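Local coordinates for protein glycosyl transferase family 9 (Veillonella parvula, PDB 3TOV) that probably transfers a sugar, such as a heptose, from an activated nucleotide donor to a growing glycan, at residues K128-D133 against E148-T153; M4-K9 against T90-N95; L96-R101 against T115-F120; D21-T26 against L160-C165. All blocks are in the same frame, centred on the assembly; numbering follows the deposited sequence.

Contact 1: K128-D133 against E148-T153; sequences KYTRLD and EQLGVT. With SO4 (sulfate ion), chain C.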
# COMPACT_ATOMS: atom_id res chain seq x y z
N LYS A 128 22.45 17.06 -4.16
CA LYS A 128 21.71 16.96 -5.40
C LYS A 128 20.22 16.85 -5.09
O LYS A 128 19.76 15.88 -4.49
CB LYS A 128 22.17 15.74 -6.20
CG LYS A 128 21.49 15.62 -7.56
CD LYS A 128 22.16 14.58 -8.46
CE LYS A 128 21.80 14.81 -9.92
NZ LYS A 128 22.46 16.05 -10.45
N TYR A 129 19.47 17.87 -5.50
CA TYR A 129 18.03 17.88 -5.29
C TYR A 129 17.32 17.20 -6.45
O TYR A 129 17.08 17.82 -7.47
CB TYR A 129 17.54 19.31 -5.15
CG TYR A 129 16.04 19.49 -5.29
CD1 TYR A 129 15.17 19.00 -4.33
CD2 TYR A 129 15.51 20.18 -6.37
CE1 TYR A 129 13.80 19.18 -4.45
CE2 TYR A 129 14.14 20.37 -6.49
CZ TYR A 129 13.29 19.86 -5.53
OH TYR A 129 11.92 20.04 -5.65
N THR A 130 17.00 15.92 -6.29
CA THR A 130 16.23 15.21 -7.30
C THR A 130 14.73 15.38 -7.08
O THR A 130 14.17 14.78 -6.17
CB THR A 130 16.54 13.72 -7.28
OG1 THR A 130 16.03 13.13 -6.07
CG2 THR A 130 18.04 13.50 -7.36
N ARG A 131 14.07 16.16 -7.93
CA ARG A 131 12.62 16.36 -7.85
C ARG A 131 11.81 15.13 -8.29
O ARG A 131 12.20 14.43 -9.23
CB ARG A 131 12.19 17.56 -8.68
CG ARG A 131 10.71 17.73 -8.75
CD ARG A 131 10.33 18.90 -9.63
NE ARG A 131 8.88 19.12 -9.60
CZ ARG A 131 8.26 20.12 -10.23
NH1 ARG A 131 8.95 21.00 -10.95
NH2 ARG A 131 6.94 20.23 -10.12
N LEU A 132 10.68 14.90 -7.61
CA LEU A 132 9.80 13.75 -7.88
C LEU A 132 8.80 14.02 -9.00
O LEU A 132 8.15 15.06 -9.00
CB LEU A 132 9.00 13.44 -6.64
CG LEU A 132 9.73 12.96 -5.39
CD1 LEU A 132 8.77 13.06 -4.21
CD2 LEU A 132 10.25 11.54 -5.58
N ASP A 133 8.65 13.07 -9.92
CA ASP A 133 7.71 13.20 -11.02
C ASP A 133 6.23 12.93 -10.66
O ASP A 133 5.76 11.78 -10.70
CB ASP A 133 8.12 12.26 -12.15
CG ASP A 133 7.28 12.44 -13.41
OD1 ASP A 133 6.62 13.50 -13.55
OD2 ASP A 133 7.29 11.51 -14.25
N GLU A 148 17.07 6.87 -10.81
CA GLU A 148 17.46 7.13 -12.18
C GLU A 148 18.09 8.51 -12.32
O GLU A 148 19.07 8.68 -13.06
CB GLU A 148 16.26 7.02 -13.11
CG GLU A 148 15.85 5.59 -13.41
CD GLU A 148 14.44 5.50 -13.98
OE1 GLU A 148 13.76 6.56 -14.10
OE2 GLU A 148 14.00 4.38 -14.31
N GLN A 149 17.55 9.50 -11.62
CA GLN A 149 18.16 10.83 -11.59
C GLN A 149 19.57 10.74 -11.01
O GLN A 149 20.44 11.56 -11.34
CB GLN A 149 17.29 11.82 -10.81
CG GLN A 149 15.92 12.01 -11.42
CD GLN A 149 15.19 13.22 -10.89
OE1 GLN A 149 15.78 14.26 -10.61
NE2 GLN A 149 13.88 13.09 -10.76
N LEU A 150 19.80 9.74 -10.17
CA LEU A 150 21.13 9.47 -9.64
C LEU A 150 21.98 8.58 -10.55
O LEU A 150 23.15 8.30 -10.25
CB LEU A 150 21.04 8.86 -8.24
CG LEU A 150 20.44 9.78 -7.19
CD1 LEU A 150 20.61 9.15 -5.83
CD2 LEU A 150 21.11 11.13 -7.22
N GLY A 151 21.41 8.12 -11.65
CA GLY A 151 22.17 7.37 -12.63
C GLY A 151 21.91 5.88 -12.65
O GLY A 151 22.61 5.13 -13.33
N VAL A 152 20.91 5.42 -11.92
CA VAL A 152 20.57 4.02 -11.98
C VAL A 152 19.96 3.66 -13.34
O VAL A 152 19.40 4.52 -14.03
CB VAL A 152 19.66 3.61 -10.81
CG1 VAL A 152 18.86 2.36 -11.15
CG2 VAL A 152 20.49 3.41 -9.57
N THR A 153 20.10 2.40 -13.74
CA THR A 153 19.75 1.99 -15.09
C THR A 153 18.87 0.75 -15.05
O THR A 153 17.83 0.69 -15.71
CB THR A 153 21.03 1.66 -15.86
OG1 THR A 153 21.86 2.83 -15.88
CG2 THR A 153 20.73 1.20 -17.29
S SO4 C . 5.14 22.88 -12.34
O1 SO4 C . 6.37 22.63 -13.10
O2 SO4 C . 3.99 22.34 -13.06
O3 SO4 C . 5.23 22.22 -11.05
O4 SO4 C . 4.96 24.31 -12.13
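At the edge of the first Rossmann-like domain of this GT-B fold, the short outermost strand 128-129 and the loop after it lie against the C-terminal end of helix 139-149. Gln149, on the last turn of that helix, carries the polar part of the contact. Its CG stands anti to its own carbonyl carbon (chi1 -61°) and the chain runs on extended, so the amide reaches across to the opposite backbone. There Gln149 NE2 donates to Arg131 O at 2.6 Å, approaching in the carbonyl plane and with the acceptor close to the amide plane. Asn145 OD1, one turn back on the helix, takes a second bond from the same nitrogen; the two acceptors together fix the rotation of the amide. The other end of the amide, Gln149 OE1, rests 3.5 Å from Thr130 CB as the two side chains cross obliquely.

Thr130 points toward the helix segment, and its CG2, beside the backbone N, meets Leu150 CD2 at 3.9 Å, the two side chains crossing nearly at right angles. Lys128, with CG anti to its backbone N (chi1 -177°), slides antiparallel past Leu150 and also lays its CD against that CD2. The helix ends in a Schellman motif, where Gly151, at positive phi, returns its N to Glu148 O. Arg131 leads away from the helix as a fully extended chain, and its NH2 donates at 2.8 Å to O3 of a sulfate, probably from the crystallisation liquor, lying at the edge of the guanidinium.

Contact 2: M4-K9 against T90-N95; sequences MELDYK and TDIVIN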
# COMPACT_ATOMS: atom_id res chain seq x y z
N MSE A 4 26.17 8.75 -9.29
CA MSE A 4 26.47 8.81 -7.87
C MSE A 4 26.84 7.41 -7.42
O MSE A 4 26.08 6.47 -7.63
CB MSE A 4 25.26 9.30 -7.08
CG MSE A 4 25.34 8.98 -5.59
SE MSE A 4 24.24 10.16 -4.50
CE MSE A 4 24.95 11.86 -5.18
N GLU A 5 28.01 7.26 -6.80
CA GLU A 5 28.42 5.93 -6.37
C GLU A 5 27.65 5.49 -5.13
O GLU A 5 27.82 6.05 -4.04
CB GLU A 5 29.92 5.86 -6.13
CG GLU A 5 30.44 4.44 -6.09
CD GLU A 5 31.91 4.35 -6.46
OE1 GLU A 5 32.49 5.39 -6.86
OE2 GLU A 5 32.49 3.25 -6.35
N LEU A 6 26.81 4.47 -5.30
CA LEU A 6 25.94 3.99 -4.24
C LEU A 6 26.49 2.75 -3.55
O LEU A 6 26.39 2.63 -2.33
CB LEU A 6 24.55 3.69 -4.81
CG LEU A 6 23.81 4.84 -5.50
CD1 LEU A 6 22.58 4.34 -6.25
CD2 LEU A 6 23.44 5.92 -4.49
N ASP A 7 27.08 1.84 -4.31
CA ASP A 7 27.58 0.59 -3.75
C ASP A 7 28.69 0.83 -2.72
O ASP A 7 29.47 1.78 -2.84
CB ASP A 7 28.06 -0.36 -4.86
CG ASP A 7 28.15 -1.81 -4.39
OD1 ASP A 7 27.64 -2.12 -3.29
OD2 ASP A 7 28.73 -2.64 -5.12
N TYR A 8 28.75 -0.02 -1.70
CA TYR A 8 29.78 0.07 -0.66
C TYR A 8 29.63 1.29 0.27
O TYR A 8 30.61 1.78 0.81
CB TYR A 8 31.19 0.03 -1.29
CG TYR A 8 31.63 -1.37 -1.66
CD1 TYR A 8 31.86 -2.32 -0.68
CD2 TYR A 8 31.80 -1.74 -2.98
CE1 TYR A 8 32.25 -3.62 -1.00
CE2 TYR A 8 32.20 -3.04 -3.32
CZ TYR A 8 32.42 -3.97 -2.33
OH TYR A 8 32.82 -5.26 -2.64
N LYS A 9 28.40 1.75 0.46
CA LYS A 9 28.16 2.94 1.28
C LYS A 9 27.12 2.69 2.38
O LYS A 9 26.28 1.80 2.26
CB LYS A 9 27.72 4.11 0.39
CG LYS A 9 28.58 4.38 -0.84
CD LYS A 9 30.01 4.63 -0.45
CE LYS A 9 30.66 5.66 -1.36
NZ LYS A 9 29.87 6.93 -1.34
N THR A 90 27.20 7.68 8.21
CA THR A 90 26.33 7.68 7.05
C THR A 90 26.90 8.47 5.85
O THR A 90 27.20 9.65 5.97
CB THR A 90 24.96 8.27 7.43
OG1 THR A 90 24.34 7.43 8.42
CG2 THR A 90 24.08 8.39 6.20
N ASP A 91 27.02 7.80 4.71
CA ASP A 91 27.65 8.39 3.53
C ASP A 91 26.67 9.24 2.72
O ASP A 91 26.94 10.41 2.40
CB ASP A 91 28.22 7.29 2.63
CG ASP A 91 29.25 6.44 3.34
OD1 ASP A 91 30.12 7.02 4.04
OD2 ASP A 91 29.20 5.19 3.21
N ILE A 92 25.53 8.64 2.41
CA ILE A 92 24.47 9.26 1.63
C ILE A 92 23.14 9.21 2.37
O ILE A 92 22.72 8.16 2.85
CB ILE A 92 24.24 8.48 0.33
CG1 ILE A 92 25.49 8.47 -0.53
CG2 ILE A 92 23.04 9.04 -0.44
CD1 ILE A 92 25.62 7.22 -1.36
N VAL A 93 22.46 10.35 2.43
CA VAL A 93 21.06 10.37 2.84
C VAL A 93 20.12 10.73 1.68
O VAL A 93 20.33 11.71 0.97
CB VAL A 93 20.83 11.32 4.03
CG1 VAL A 93 19.41 11.89 3.99
CG2 VAL A 93 21.10 10.60 5.33
N ILE A 94 19.08 9.92 1.50
CA ILE A 94 18.09 10.12 0.46
C ILE A 94 16.74 10.44 1.09
O ILE A 94 16.18 9.61 1.79
CB ILE A 94 17.93 8.84 -0.37
CG1 ILE A 94 19.29 8.35 -0.84
CG2 ILE A 94 16.98 9.06 -1.53
CD1 ILE A 94 19.24 7.29 -1.90
N ASN A 95 16.21 11.64 0.85
CA ASN A 95 14.90 11.99 1.41
C ASN A 95 13.80 11.84 0.36
O ASN A 95 13.86 12.45 -0.70
CB ASN A 95 14.89 13.41 1.99
CG ASN A 95 13.54 13.79 2.59
OD1 ASN A 95 12.75 12.92 2.95
ND2 ASN A 95 13.28 15.08 2.70
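Before entering strand 10-14 the N-terminal segment passes strand 92-95, its neighbour in the parallel sheet of the N-terminal domain, and the residues just before it. Met4 (built as selenomethionine) comes first: its SE lies 4.4 Å from Ile92 CG2, a loose apolar touch, while its backbone is bonded to Leu150. Glu5 contributes its backbone, with Glu5 O 3.7 Å from Ile92 CD1, and its carboxylate leads away. Leu6 comes in at about a right angle to Ile92 and sets CD2 at 4.0 Å from the same CD1. Ile92 has CG2 anti to its backbone N, so one branch meets Met4, the other Glu5, Leu6 and Lys9. Asp7 and Tyr8 point away from the strand; Asp7 OD2 is bonded to His38 ND1 and the Tyr8 ring stacks on His38. Lys9 then turns back. Its chain is folded at chi2, chi3 and chi4, with CG 4.1 Å from Ile92 CD1, and its CB lies 3.4 Å from Asp91 OD2.

That carboxylate oxygen is used by the backbone N of Arg10. Lys9 NZ stays 4.9 Å from Asp91 OD2, so the opposite charges may attract at this distance without forming a salt bridge. The hold is thus mainly apolar contact round Ile92, with the Lys9 chain laid across Asp91, whose polar grip comes from the Arg10 backbone.

Contact 3: L96-R101 against T115-F120; sequences LHPNER and TGMSHF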
# COMPACT_ATOMS: atom_id res chain seq x y z
N LEU A 96 12.80 11.00 0.67
CA LEU A 96 11.69 10.71 -0.25
C LEU A 96 10.44 11.44 0.16
O LEU A 96 9.46 11.44 -0.55
CB LEU A 96 11.38 9.22 -0.29
CG LEU A 96 12.46 8.40 -1.01
CD1 LEU A 96 12.07 6.93 -1.23
CD2 LEU A 96 12.80 9.06 -2.34
N HIS A 97 10.50 12.06 1.33
CA HIS A 97 9.35 12.74 1.90
C HIS A 97 9.67 14.22 2.09
O HIS A 97 10.35 14.62 3.04
CB HIS A 97 8.96 12.07 3.21
CG HIS A 97 7.65 12.54 3.76
ND1 HIS A 97 7.18 12.15 4.99
CD2 HIS A 97 6.72 13.36 3.24
CE1 HIS A 97 6.01 12.71 5.21
NE2 HIS A 97 5.70 13.46 4.16
N PRO A 98 9.20 15.03 1.13
CA PRO A 98 9.50 16.46 1.00
C PRO A 98 8.70 17.43 1.87
O PRO A 98 8.66 18.61 1.52
CB PRO A 98 9.21 16.74 -0.48
CG PRO A 98 8.31 15.64 -0.91
CD PRO A 98 8.69 14.44 -0.12
N ASN A 99 8.09 16.97 2.96
CA ASN A 99 7.54 17.92 3.93
C ASN A 99 8.66 18.41 4.84
O ASN A 99 9.69 17.76 4.96
CB ASN A 99 6.45 17.28 4.76
CG ASN A 99 7.01 16.22 5.70
OD1 ASN A 99 7.99 15.55 5.37
ND2 ASN A 99 6.39 16.08 6.87
N GLU A 100 8.46 19.55 5.50
CA GLU A 100 9.48 20.13 6.37
C GLU A 100 9.98 19.22 7.49
O GLU A 100 11.18 19.14 7.76
CB GLU A 100 8.99 21.43 6.96
CG GLU A 100 7.53 21.40 7.28
CD GLU A 100 6.71 22.07 6.21
OE1 GLU A 100 6.07 21.34 5.41
OE2 GLU A 100 6.70 23.32 6.17
N ARG A 101 9.07 18.54 8.17
CA ARG A 101 9.51 17.67 9.25
C ARG A 101 10.51 16.60 8.80
O ARG A 101 11.58 16.45 9.40
CB ARG A 101 8.32 17.06 9.97
CG ARG A 101 7.98 17.84 11.22
CD ARG A 101 6.57 17.58 11.69
NE ARG A 101 6.42 17.98 13.09
CZ ARG A 101 6.29 19.23 13.51
NH1 ARG A 101 6.16 19.47 14.81
NH2 ARG A 101 6.28 20.25 12.65
N THR A 115 20.50 13.82 -0.64
CA THR A 115 19.81 13.90 -1.91
C THR A 115 18.33 13.45 -1.76
O THR A 115 17.79 13.41 -0.65
CB THR A 115 20.60 13.18 -3.05
OG1 THR A 115 20.06 13.54 -4.32
CG2 THR A 115 20.61 11.68 -2.89
N GLY A 116 17.68 13.16 -2.88
CA GLY A 116 16.25 12.97 -2.86
C GLY A 116 15.57 14.33 -2.97
O GLY A 116 16.13 15.28 -3.49
N MSE A 117 14.35 14.41 -2.49
CA MSE A 117 13.61 15.65 -2.61
C MSE A 117 13.23 16.11 -1.23
O MSE A 117 12.77 15.31 -0.41
CB MSE A 117 12.35 15.42 -3.44
CG MSE A 117 11.69 16.71 -3.84
SE MSE A 117 9.87 16.54 -4.44
CE MSE A 117 9.49 18.44 -4.61
N SER A 118 13.43 17.39 -0.96
CA SER A 118 13.10 17.95 0.34
C SER A 118 12.38 19.28 0.20
O SER A 118 12.39 19.89 -0.88
CB SER A 118 14.35 18.10 1.21
OG SER A 118 14.84 16.83 1.62
N HIS A 119 11.75 19.72 1.29
CA HIS A 119 11.09 21.01 1.33
C HIS A 119 12.10 22.10 0.92
O HIS A 119 13.30 22.01 1.22
CB HIS A 119 10.54 21.24 2.73
CG HIS A 119 9.52 22.33 2.82
ND1 HIS A 119 9.82 23.61 3.21
CD2 HIS A 119 8.18 22.31 2.59
CE1 HIS A 119 8.72 24.34 3.21
NE2 HIS A 119 7.71 23.58 2.83
N PHE A 120 11.61 23.12 0.22
CA PHE A 120 12.49 24.13 -0.35
C PHE A 120 13.24 24.90 0.74
O PHE A 120 14.25 25.57 0.47
CB PHE A 120 11.69 25.10 -1.22
CG PHE A 120 10.77 26.00 -0.45
CD1 PHE A 120 11.23 27.21 0.05
CD2 PHE A 120 9.45 25.64 -0.22
CE1 PHE A 120 10.38 28.04 0.76
CE2 PHE A 120 8.60 26.47 0.49
CZ PHE A 120 9.06 27.66 0.99
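Pro98 and His119 sit at the middle of this contact, where two loops leave the C-terminal ends of neighbouring parallel strands and run almost in the same direction, 10° apart. The backbones come close, Pro98 CA lying 4.0 Å from Ser118 CA. One side of the proline ring takes the end of Met117 (selenomethionine), with SE 4.0 Å from Pro98 CG; that side chain leaves with CG anti to its backbone N (chi1 -168°) and stays extended, crossing the ring obliquely.

His119 likewise places CG anti to the backbone N (chi1 -163°), which swings its imidazole alongside Glu100. The two side chains point the same way. Glu100 OE2 stands over one ring face, toward the rim and 3.5 Å from His119 NE2, and the carboxylate is tilted 44° to the ring, so this is a face contact rather than an in-plane bond. Phe120 CD2 lies over the opposite face, and Pro98 O comes to the ring edge in its plane. A nearby carboxylate may favour a protonated imidazole.

In the next shell, Asn99 is the N-cap of helix 100-109, its OD1 accepting from Thr102 N. Ser103 OG bonds both His119 N and Asn99 O, tying the second loop to the first turn of the helix, while Ser118 OG is paired with Asn95. The whole arrangement closes the beta-alpha-beta unit of strand 92-95, helix 100-109 and strand 113-116: the loop that starts the helix lies beside the loop that follows the second strand.

Contact 4: D21-T26 against L160-C165; sequences DVILTT and LHIEIC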
# COMPACT_ATOMS: atom_id res chain seq x y z
N ASP A 21 1.48 4.99 0.81
CA ASP A 21 2.68 5.61 0.31
C ASP A 21 3.90 4.77 0.67
O ASP A 21 4.79 4.61 -0.14
CB ASP A 21 2.82 7.04 0.84
CG ASP A 21 1.61 7.91 0.51
OD1 ASP A 21 1.55 8.48 -0.60
OD2 ASP A 21 0.72 8.04 1.37
N VAL A 22 3.93 4.19 1.86
CA VAL A 22 5.10 3.41 2.26
C VAL A 22 5.29 2.16 1.40
O VAL A 22 6.36 1.95 0.82
CB VAL A 22 5.10 3.02 3.75
CG1 VAL A 22 6.10 1.89 4.03
CG2 VAL A 22 5.44 4.23 4.59
N ILE A 23 4.26 1.34 1.31
CA ILE A 23 4.39 0.10 0.55
C ILE A 23 4.90 0.38 -0.86
O ILE A 23 5.63 -0.41 -1.45
CB ILE A 23 3.08 -0.68 0.55
CG1 ILE A 23 2.69 -1.00 2.01
CG2 ILE A 23 3.20 -1.92 -0.31
CD1 ILE A 23 1.25 -1.45 2.21
N LEU A 24 4.52 1.55 -1.38
CA LEU A 24 4.91 1.99 -2.72
C LEU A 24 6.39 2.35 -2.84
O LEU A 24 6.90 2.51 -3.94
CB LEU A 24 4.06 3.18 -3.15
CG LEU A 24 2.59 2.85 -3.39
CD1 LEU A 24 1.80 4.12 -3.58
CD2 LEU A 24 2.48 1.95 -4.60
N THR A 25 7.06 2.51 -1.70
CA THR A 25 8.49 2.79 -1.71
C THR A 25 9.26 1.49 -1.74
O THR A 25 10.49 1.47 -1.75
CB THR A 25 8.93 3.57 -0.46
OG1 THR A 25 8.81 2.73 0.70
CG2 THR A 25 8.10 4.82 -0.28
N THR A 26 8.53 0.38 -1.74
CA THR A 26 9.15 -0.91 -1.54
C THR A 26 9.89 -1.49 -2.77
O THR A 26 10.92 -2.17 -2.61
CB THR A 26 8.13 -1.92 -0.94
OG1 THR A 26 8.80 -2.78 -0.02
CG2 THR A 26 7.44 -2.73 -2.02
N LEU A 160 5.30 -4.59 -5.46
CA LEU A 160 5.24 -4.37 -4.02
C LEU A 160 5.41 -5.69 -3.26
O LEU A 160 5.06 -6.78 -3.74
CB LEU A 160 3.92 -3.74 -3.63
CG LEU A 160 3.35 -2.70 -4.59
CD1 LEU A 160 1.94 -2.32 -4.14
CD2 LEU A 160 4.22 -1.48 -4.64
N HIS A 161 5.94 -5.56 -2.05
CA HIS A 161 6.33 -6.73 -1.27
C HIS A 161 6.24 -6.42 0.22
O HIS A 161 6.66 -5.36 0.67
CB HIS A 161 7.75 -7.13 -1.65
CG HIS A 161 8.24 -8.34 -0.93
ND1 HIS A 161 9.52 -8.43 -0.41
CD2 HIS A 161 7.64 -9.51 -0.64
CE1 HIS A 161 9.68 -9.60 0.17
NE2 HIS A 161 8.55 -10.28 0.05
N ILE A 162 5.66 -7.34 0.98
CA ILE A 162 5.80 -7.29 2.42
C ILE A 162 6.13 -8.68 2.88
O ILE A 162 5.41 -9.63 2.56
CB ILE A 162 4.54 -6.81 3.12
CG1 ILE A 162 4.23 -5.37 2.70
CG2 ILE A 162 4.75 -6.86 4.62
CD1 ILE A 162 3.09 -4.74 3.48
N GLU A 163 7.24 -8.79 3.60
CA GLU A 163 7.73 -10.08 4.02
C GLU A 163 7.04 -10.39 5.32
O GLU A 163 7.12 -9.59 6.25
CB GLU A 163 9.24 -10.02 4.23
CG GLU A 163 9.93 -11.36 4.27
CD GLU A 163 9.87 -12.06 2.93
OE1 GLU A 163 10.92 -12.10 2.24
OE2 GLU A 163 8.78 -12.58 2.58
N ILE A 164 6.32 -11.51 5.37
CA ILE A 164 5.61 -11.89 6.59
C ILE A 164 6.34 -13.04 7.25
O ILE A 164 6.91 -13.89 6.57
CB ILE A 164 4.12 -12.28 6.35
CG1 ILE A 164 4.01 -13.68 5.73
CG2 ILE A 164 3.40 -11.25 5.49
CD1 ILE A 164 2.60 -14.09 5.41
N CYS A 165 6.35 -13.07 8.58
CA CYS A 165 7.08 -14.10 9.29
C CYS A 165 6.18 -15.22 9.79
O CYS A 165 4.95 -15.16 9.66
CB CYS A 165 7.85 -13.50 10.46
SG CYS A 165 6.81 -13.09 11.87
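Val22 O is gripped twice, by Thr25 N at 2.7 Å and by Thr25 OG1 at 2.6 Å, the hydroxyl coming in the carbonyl plane on a lone pair. Thr25 OG1 is itself bonded to Tyr43 OH. These bonds fasten the turn at 23-26, next to helix 19-23 in the N-terminal domain of the GT-B fold, where a type I beta turn from Ile23 to Thr26 leads toward helix 26-35. Against it lies 160-165, the extended segment running toward helix 166-178 and the C-terminal domain.

Leu160 does most of the touching. Its CB lies 3.9 Å from Ile23 CG2, with the two side chains crossing at about a right angle. Leu160 and Leu24 lie side by side, their CD2 atoms 3.8 Å apart, and Leu160 CD2 also rests near Ile23 O. Farther along, Ile162 reaches back to Ile23; the two cross at about a right angle, Ile162 CD1 lying 4.0 Å from Ile23 CD1 and as near its CG1. From beyond the two segments, helix 271-277 packs on the same residues: Val275 touches Ile23, and His274 touches both Leu24 and Leu160. The turn is thereby held against parts of both domains.

Thr26 makes the one polar link between the segments. Its CG2 faces the backbone of Leu160 and His161, while Thr26 OG1 gives a weak hydrogen bond of 3.4 Å to His161 O.

Contacts 1, 2 and 3 all belong to the N-terminal sheet and touch one another, whereas contact 4 stands apart, deeply buried near the centre of the chain where the two domains approach. Contacts 2 and 3 share adjacent strands 92-95 and 113-116, bridged by Val93 O to Thr115 N; strand 128-129 of contact 1 follows as the next in order, through Lys128 O and Thr115 OG1. Leu150 O and Met4 N tie contact 1 to contact 2. The three peripheral contacts are partly buried and mix aliphatic packing with amide, carboxylate or imidazole groups, while contact 4 is mainly leucine and isoleucine with one weak polar link.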